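Local coordinates for C381 turret protein (Sulfolobus turreted icosahedral virus, PDB 4IND), which probably forms the pentameric turret that projects from the viral capsid, each subunit being built from three jelly-roll domains, at residues A[264-278]-A[364-377]. Numbering follows the deposited sequence.
With 2HP (dihydrogenphosphate ion), chain B.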
loop_
_atom_site.group_PDB
_atom_site.type_symbol
_atom_site.label_atom_id
_atom_site.label_comp_id
_atom_site.label_asym_id
_atom_site.label_seq_id
_atom_site.Cartn_x
_atom_site.Cartn_y
_atom_site.Cartn_z
ATOM N N GLU A 264 6.512 -6.228 -11.119
ATOM C CA GLU A 264 7.767 -6.555 -11.776
ATOM C C GLU A 264 7.586 -7.702 -12.766
ATOM O O GLU A 264 6.959 -8.715 -12.461
ATOM C CB GLU A 264 8.857 -6.917 -10.766
ATOM C CG GLU A 264 10.191 -7.156 -11.456
ATOM C CD GLU A 264 11.300 -7.548 -10.499
ATOM O OE1 GLU A 264 12.476 -7.337 -10.855
ATOM O OE2 GLU A 264 10.998 -8.071 -9.402
ATOM N N LEU A 265 8.122 -7.516 -13.962
ATOM C CA LEU A 265 8.052 -8.530 -14.995
ATOM C C LEU A 265 9.455 -8.940 -15.421
ATOM O O LEU A 265 10.154 -8.201 -16.111
ATOM C CB LEU A 265 7.260 -7.992 -16.194
ATOM C CG LEU A 265 7.277 -8.865 -17.462
ATOM C CD1 LEU A 265 6.907 -10.309 -17.170
ATOM C CD2 LEU A 265 6.343 -8.273 -18.525
ATOM N N VAL A 266 9.879 -10.121 -15.000
ATOM C CA VAL A 266 11.132 -10.668 -15.494
ATOM C C VAL A 266 10.858 -11.315 -16.842
ATOM O O VAL A 266 10.242 -12.381 -16.917
ATOM C CB VAL A 266 11.710 -11.688 -14.517
ATOM C CG1 VAL A 266 13.007 -12.287 -15.074
ATOM C CG2 VAL A 266 11.965 -11.029 -13.165
ATOM N N GLU A 267 11.296 -10.654 -17.911
ATOM C CA GLU A 267 11.018 -11.144 -19.252
ATOM C C GLU A 267 11.781 -12.424 -19.547
ATOM O O GLU A 267 11.266 -13.341 -20.184
ATOM C CB GLU A 267 11.347 -10.063 -20.277
ATOM C CG GLU A 267 10.526 -8.812 -20.045
ATOM C CD GLU A 267 10.777 -7.731 -21.082
ATOM O OE1 GLU A 267 9.875 -6.892 -21.295
ATOM O OE2 GLU A 267 11.877 -7.707 -21.675
ATOM N N ASN A 268 13.017 -12.480 -19.071
ATOM C CA ASN A 268 13.813 -13.693 -19.195
ATOM C C ASN A 268 15.092 -13.606 -18.381
ATOM O O ASN A 268 15.519 -12.529 -17.960
ATOM C CB ASN A 268 14.126 -14.006 -20.662
ATOM C CG ASN A 268 14.719 -12.824 -21.392
ATOM O OD1 ASN A 268 15.852 -12.437 -21.149
ATOM N ND2 ASN A 268 13.960 -12.243 -22.295
ATOM N N THR A 269 15.700 -14.757 -18.141
ATOM C CA THR A 269 16.928 -14.802 -17.368
ATOM C C THR A 269 17.846 -15.672 -18.194
ATOM O O THR A 269 17.410 -16.686 -18.718
ATOM C CB THR A 269 16.691 -15.415 -15.985
ATOM O OG1 THR A 269 15.641 -14.696 -15.309
ATOM C CG2 THR A 269 17.973 -15.378 -15.142
ATOM N N ASN A 270 19.097 -15.252 -18.353
ATOM C CA ASN A 270 19.977 -15.870 -19.329
ATOM C C ASN A 270 21.385 -16.030 -18.807
ATOM O O ASN A 270 21.913 -15.145 -18.126
ATOM C CB ASN A 270 20.017 -15.037 -20.611
ATOM C CG ASN A 270 18.685 -15.031 -21.342
ATOM O OD1 ASN A 270 18.299 -16.018 -21.957
ATOM N ND2 ASN A 270 17.980 -13.917 -21.273
ATOM N N PHE A 271 21.965 -17.181 -19.123
ATOM C CA PHE A 271 23.375 -17.433 -18.965
ATOM C C PHE A 271 23.957 -17.223 -20.357
ATOM O O PHE A 271 23.556 -17.891 -21.313
ATOM C CB PHE A 271 23.570 -18.883 -18.523
ATOM C CG PHE A 271 25.003 -19.305 -18.379
ATOM C CD1 PHE A 271 25.556 -19.486 -17.113
ATOM C CD2 PHE A 271 25.794 -19.561 -19.494
ATOM C CE1 PHE A 271 26.882 -19.904 -16.956
ATOM C CE2 PHE A 271 27.130 -19.983 -19.353
ATOM C CZ PHE A 271 27.671 -20.156 -18.081
ATOM N N VAL A 272 24.901 -16.297 -20.477
ATOM C CA VAL A 272 25.461 -15.974 -21.783
ATOM C C VAL A 272 26.973 -15.987 -21.726
ATOM O O VAL A 272 27.580 -15.795 -20.668
ATOM C CB VAL A 272 24.925 -14.625 -22.332
ATOM C CG1 VAL A 272 25.431 -13.465 -21.501
ATOM C CG2 VAL A 272 25.341 -14.450 -23.783
ATOM N N THR A 273 27.584 -16.239 -22.871
ATOM C CA THR A 273 29.028 -16.366 -22.940
ATOM C C THR A 273 29.547 -15.506 -24.085
ATOM O O THR A 273 28.877 -15.347 -25.110
ATOM C CB THR A 273 29.448 -17.834 -23.142
ATOM O OG1 THR A 273 30.841 -17.967 -22.863
ATOM C CG2 THR A 273 29.178 -18.275 -24.566
ATOM N N GLN A 274 30.737 -14.947 -23.910
ATOM C CA GLN A 274 31.311 -14.082 -24.924
ATOM C C GLN A 274 32.820 -14.191 -24.879
ATOM O O GLN A 274 33.423 -13.996 -23.829
ATOM C CB GLN A 274 30.877 -12.637 -24.672
ATOM C CG GLN A 274 31.512 -11.622 -25.607
ATOM C CD GLN A 274 31.032 -11.772 -27.031
ATOM O OE1 GLN A 274 29.836 -11.914 -27.282
ATOM N NE2 GLN A 274 31.966 -11.749 -27.976
ATOM N N SER A 275 33.433 -14.511 -26.014
ATOM C CA SER A 275 34.885 -14.571 -26.090
ATOM C C SER A 275 35.473 -13.290 -26.649
ATOM O O SER A 275 34.847 -12.601 -27.458
ATOM C CB SER A 275 35.345 -15.761 -26.926
ATOM O OG SER A 275 35.191 -16.962 -26.196
ATOM N N VAL A 276 36.679 -12.973 -26.195
ATOM C CA VAL A 276 37.393 -11.794 -26.667
ATOM C C VAL A 276 38.840 -12.174 -26.872
ATOM O O VAL A 276 39.474 -12.751 -25.984
ATOM C CB VAL A 276 37.301 -10.634 -25.670
ATOM C CG1 VAL A 276 38.181 -9.487 -26.127
ATOM C CG2 VAL A 276 35.862 -10.179 -25.534
ATOM N N THR A 277 39.363 -11.868 -28.052
ATOM C CA THR A 277 40.746 -12.180 -28.361
ATOM C C THR A 277 41.607 -10.936 -28.270
ATOM O O THR A 277 41.323 -9.922 -28.914
ATOM C CB THR A 277 40.883 -12.817 -29.751
ATOM O OG1 THR A 277 40.233 -14.092 -29.750
ATOM C CG2 THR A 277 42.338 -13.008 -30.106
ATOM N N LEU A 278 42.661 -11.021 -27.465
ATOM C CA LEU A 278 43.504 -9.871 -27.177
ATOM C C LEU A 278 44.854 -10.036 -27.836
ATOM O O LEU A 278 45.484 -11.088 -27.726
ATOM C CB LEU A 278 43.676 -9.701 -25.663
ATOM C CG LEU A 278 42.382 -9.519 -24.861
ATOM C CD1 LEU A 278 42.642 -9.621 -23.362
ATOM C CD2 LEU A 278 41.709 -8.196 -25.202
ATOM N N SER A 364 48.479 -13.900 -29.153
ATOM C CA SER A 364 47.188 -13.415 -28.688
ATOM C C SER A 364 46.665 -14.279 -27.545
ATOM O O SER A 364 47.033 -15.445 -27.420
ATOM C CB SER A 364 46.181 -13.384 -29.841
ATOM O OG SER A 364 45.892 -14.694 -30.297
ATOM N N VAL A 365 45.819 -13.687 -26.705
ATOM C CA VAL A 365 45.188 -14.399 -25.601
ATOM C C VAL A 365 43.681 -14.284 -25.748
ATOM O O VAL A 365 43.154 -13.194 -25.998
ATOM C CB VAL A 365 45.569 -13.788 -24.245
ATOM C CG1 VAL A 365 45.109 -14.689 -23.106
ATOM C CG2 VAL A 365 47.055 -13.545 -24.165
ATOM N N THR A 366 42.987 -15.406 -25.590
ATOM C CA THR A 366 41.534 -15.409 -25.677
ATOM C C THR A 366 40.931 -15.669 -24.305
ATOM O O THR A 366 41.220 -16.680 -23.664
ATOM C CB THR A 366 41.017 -16.467 -26.682
ATOM O OG1 THR A 366 41.432 -16.119 -28.008
ATOM C CG2 THR A 366 39.497 -16.541 -26.642
ATOM N N ILE A 367 40.098 -14.743 -23.855
ATOM C CA ILE A 367 39.389 -14.897 -22.598
ATOM C C ILE A 367 37.909 -15.050 -22.878
ATOM O O ILE A 367 37.409 -14.591 -23.904
ATOM C CB ILE A 367 39.599 -13.686 -21.694
ATOM C CG1 ILE A 367 39.127 -12.424 -22.406
ATOM C CG2 ILE A 367 41.066 -13.548 -21.313
ATOM C CD1 ILE A 367 39.217 -11.183 -21.549
ATOM N N THR A 368 37.207 -15.701 -21.964
ATOM C CA THR A 368 35.789 -15.936 -22.147
ATOM C C THR A 368 35.030 -15.456 -20.934
ATOM O O THR A 368 35.309 -15.889 -19.813
ATOM C CB THR A 368 35.503 -17.419 -22.393
ATOM O OG1 THR A 368 36.153 -17.827 -23.604
ATOM C CG2 THR A 368 33.999 -17.663 -22.523
ATOM N N LEU A 369 34.084 -14.546 -21.172
ATOM C CA LEU A 369 33.232 -14.013 -20.142
ATOM C C LEU A 369 31.954 -14.840 -20.112
ATOM O O LEU A 369 31.379 -15.140 -21.150
ATOM C CB LEU A 369 32.882 -12.555 -20.459
ATOM C CG LEU A 369 31.805 -11.902 -19.600
ATOM C CD1 LEU A 369 32.314 -11.733 -18.191
ATOM C CD2 LEU A 369 31.359 -10.551 -20.187
ATOM N N ILE A 370 31.525 -15.232 -18.921
ATOM C CA ILE A 370 30.181 -15.753 -18.763
ATOM C C ILE A 370 29.433 -14.809 -17.836
ATOM O O ILE A 370 30.019 -14.194 -16.932
ATOM C CB ILE A 370 30.143 -17.197 -18.236
ATOM C CG1 ILE A 370 30.600 -17.255 -16.787
ATOM C CG2 ILE A 370 31.002 -18.119 -19.083
ATOM C CD1 ILE A 370 30.841 -18.670 -16.312
ATOM N N LEU A 371 28.139 -14.685 -18.082
ATOM C CA LEU A 371 27.323 -13.710 -17.389
ATOM C C LEU A 371 25.929 -14.297 -17.211
ATOM O O LEU A 371 25.394 -14.932 -18.128
ATOM C CB LEU A 371 27.294 -12.417 -18.205
ATOM C CG LEU A 371 26.381 -11.287 -17.747
ATOM C CD1 LEU A 371 26.821 -10.784 -16.382
ATOM C CD2 LEU A 371 26.387 -10.159 -18.770
ATOM N N VAL A 372 25.374 -14.145 -16.011
ATOM C CA VAL A 372 23.973 -14.451 -15.782
ATOM C C VAL A 372 23.285 -13.136 -15.500
ATOM O O VAL A 372 23.723 -12.381 -14.631
ATOM C CB VAL A 372 23.779 -15.389 -14.584
ATOM C CG1 VAL A 372 22.297 -15.559 -14.308
ATOM C CG2 VAL A 372 24.432 -16.739 -14.870
ATOM N N TYR A 373 22.208 -12.859 -16.231
ATOM C CA TYR A 373 21.495 -11.590 -16.059
ATOM C C TYR A 373 20.015 -11.804 -16.278
ATOM O O TYR A 373 19.605 -12.782 -16.931
ATOM C CB TYR A 373 22.011 -10.549 -17.052
ATOM C CG TYR A 373 21.594 -10.819 -18.478
ATOM C CD1 TYR A 373 20.427 -10.276 -18.995
ATOM C CD2 TYR A 373 22.364 -11.618 -19.313
ATOM C CE1 TYR A 373 20.044 -10.518 -20.303
ATOM C CE2 TYR A 373 21.986 -11.866 -20.624
ATOM C CZ TYR A 373 20.822 -11.321 -21.102
ATOM O OH TYR A 373 20.430 -11.560 -22.392
ATOM N N GLU A 374 19.212 -10.897 -15.741
ATOM C CA GLU A 374 17.792 -10.887 -16.005
ATOM C C GLU A 374 17.500 -9.703 -16.908
ATOM O O GLU A 374 18.126 -8.647 -16.784
ATOM C CB GLU A 374 16.998 -10.712 -14.701
ATOM C CG GLU A 374 17.241 -11.766 -13.631
ATOM C CD GLU A 374 16.475 -11.469 -12.334
ATOM O OE1 GLU A 374 16.242 -12.402 -11.539
ATOM O OE2 GLU A 374 16.107 -10.295 -12.106
ATOM N N GLN A 375 16.559 -9.877 -17.827
ATOM C CA GLN A 375 15.998 -8.734 -18.557
ATOM C C GLN A 375 14.638 -8.438 -17.954
ATOM O O GLN A 375 13.782 -9.326 -17.854
ATOM C CB GLN A 375 15.870 -9.061 -20.046
ATOM C CG GLN A 375 15.217 -7.939 -20.855
ATOM C CD GLN A 375 15.405 -8.126 -22.345
ATOM O OE1 GLN A 375 15.855 -9.176 -22.797
ATOM N NE2 GLN A 375 15.076 -7.101 -23.116
ATOM N N ILE A 376 14.440 -7.190 -17.542
ATOM C CA ILE A 376 13.277 -6.815 -16.769
ATOM C C ILE A 376 12.493 -5.753 -17.515
ATOM O O ILE A 376 13.079 -4.832 -18.085
ATOM C CB ILE A 376 13.712 -6.308 -15.399
ATOM C CG1 ILE A 376 14.441 -7.457 -14.666
ATOM C CG2 ILE A 376 12.517 -5.787 -14.609
ATOM C CD1 ILE A 376 15.200 -7.042 -13.438
ATOM N N ALA A 377 11.167 -5.886 -17.530
ATOM C CA ALA A 377 10.329 -4.898 -18.226
ATOM C C ALA A 377 10.517 -3.528 -17.619
ATOM O O ALA A 377 10.568 -3.379 -16.388
ATOM C CB ALA A 377 8.850 -5.302 -18.193
HETATM P P 2HP B . 13.910 -3.161 -11.147
HETATM O O1 2HP B . 14.604 -4.290 -11.847
HETATM O O2 2HP B . 12.890 -2.718 -12.158
HETATM O O3 2HP B . 14.949 -2.035 -10.817
HETATM O O4 2HP B . 13.154 -3.649 -9.877
HETATM O O HOH W 1 9.274 -4.697 -14.582
HETATM O O HOH W 2 15.078 -14.551 -12.733
#
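V266 to L278 and V365 to A377 pair as the first and last strands of the C-terminal jelly roll, and a run of alternating hydrogen-bonded and non-hydrogen-bonded antiparallel pairs, with strand directions 160° apart, is the evidence. Regularity fails once. E267 and N268 both face Q375, a classic beta bulge: Q375 O accepts E267 N at 2.8 Å and N268 N only weakly at 3.5 Å.

Q375 can be followed outward from the bulge. Its CG stands anti to the backbone N (chi1 177°) and the chain stays extended, which carries it off the sheet, across the side chains of E267 and N268. CB lies 3.6 Å from N268 OD1; CG and CD then pass E267 OE2, CG approaching it to 3.4 Å. At the tip, OE1 comes near the N268 amide, whose plane stands 86° from its own, while NE2 bonds to S295 OG.

On the face bearing F271, CD1 of that ring rests on V372 CG2 (3.7 Å) and CZ on I370 CB; W331 of a second subunit meets the ring edge-to-face, so the sheet surface here is also an intersubunit one. The reverse face carries Y373, with V272 CG1 at the edge of its ring, and packs through L369 and I367 against the facing sheet.

Toward the far end, hydroxyl pairs join the strands: S275 OG with T368 OG1, then T277 OG1 with T366 OG1. Near the bulge, I376 CD1 approaches the dihydrogenphosphate, its O1 3.2 Å away, and a water donates to E374 OE1 while bonding T269 OG1 at 2.6 Å.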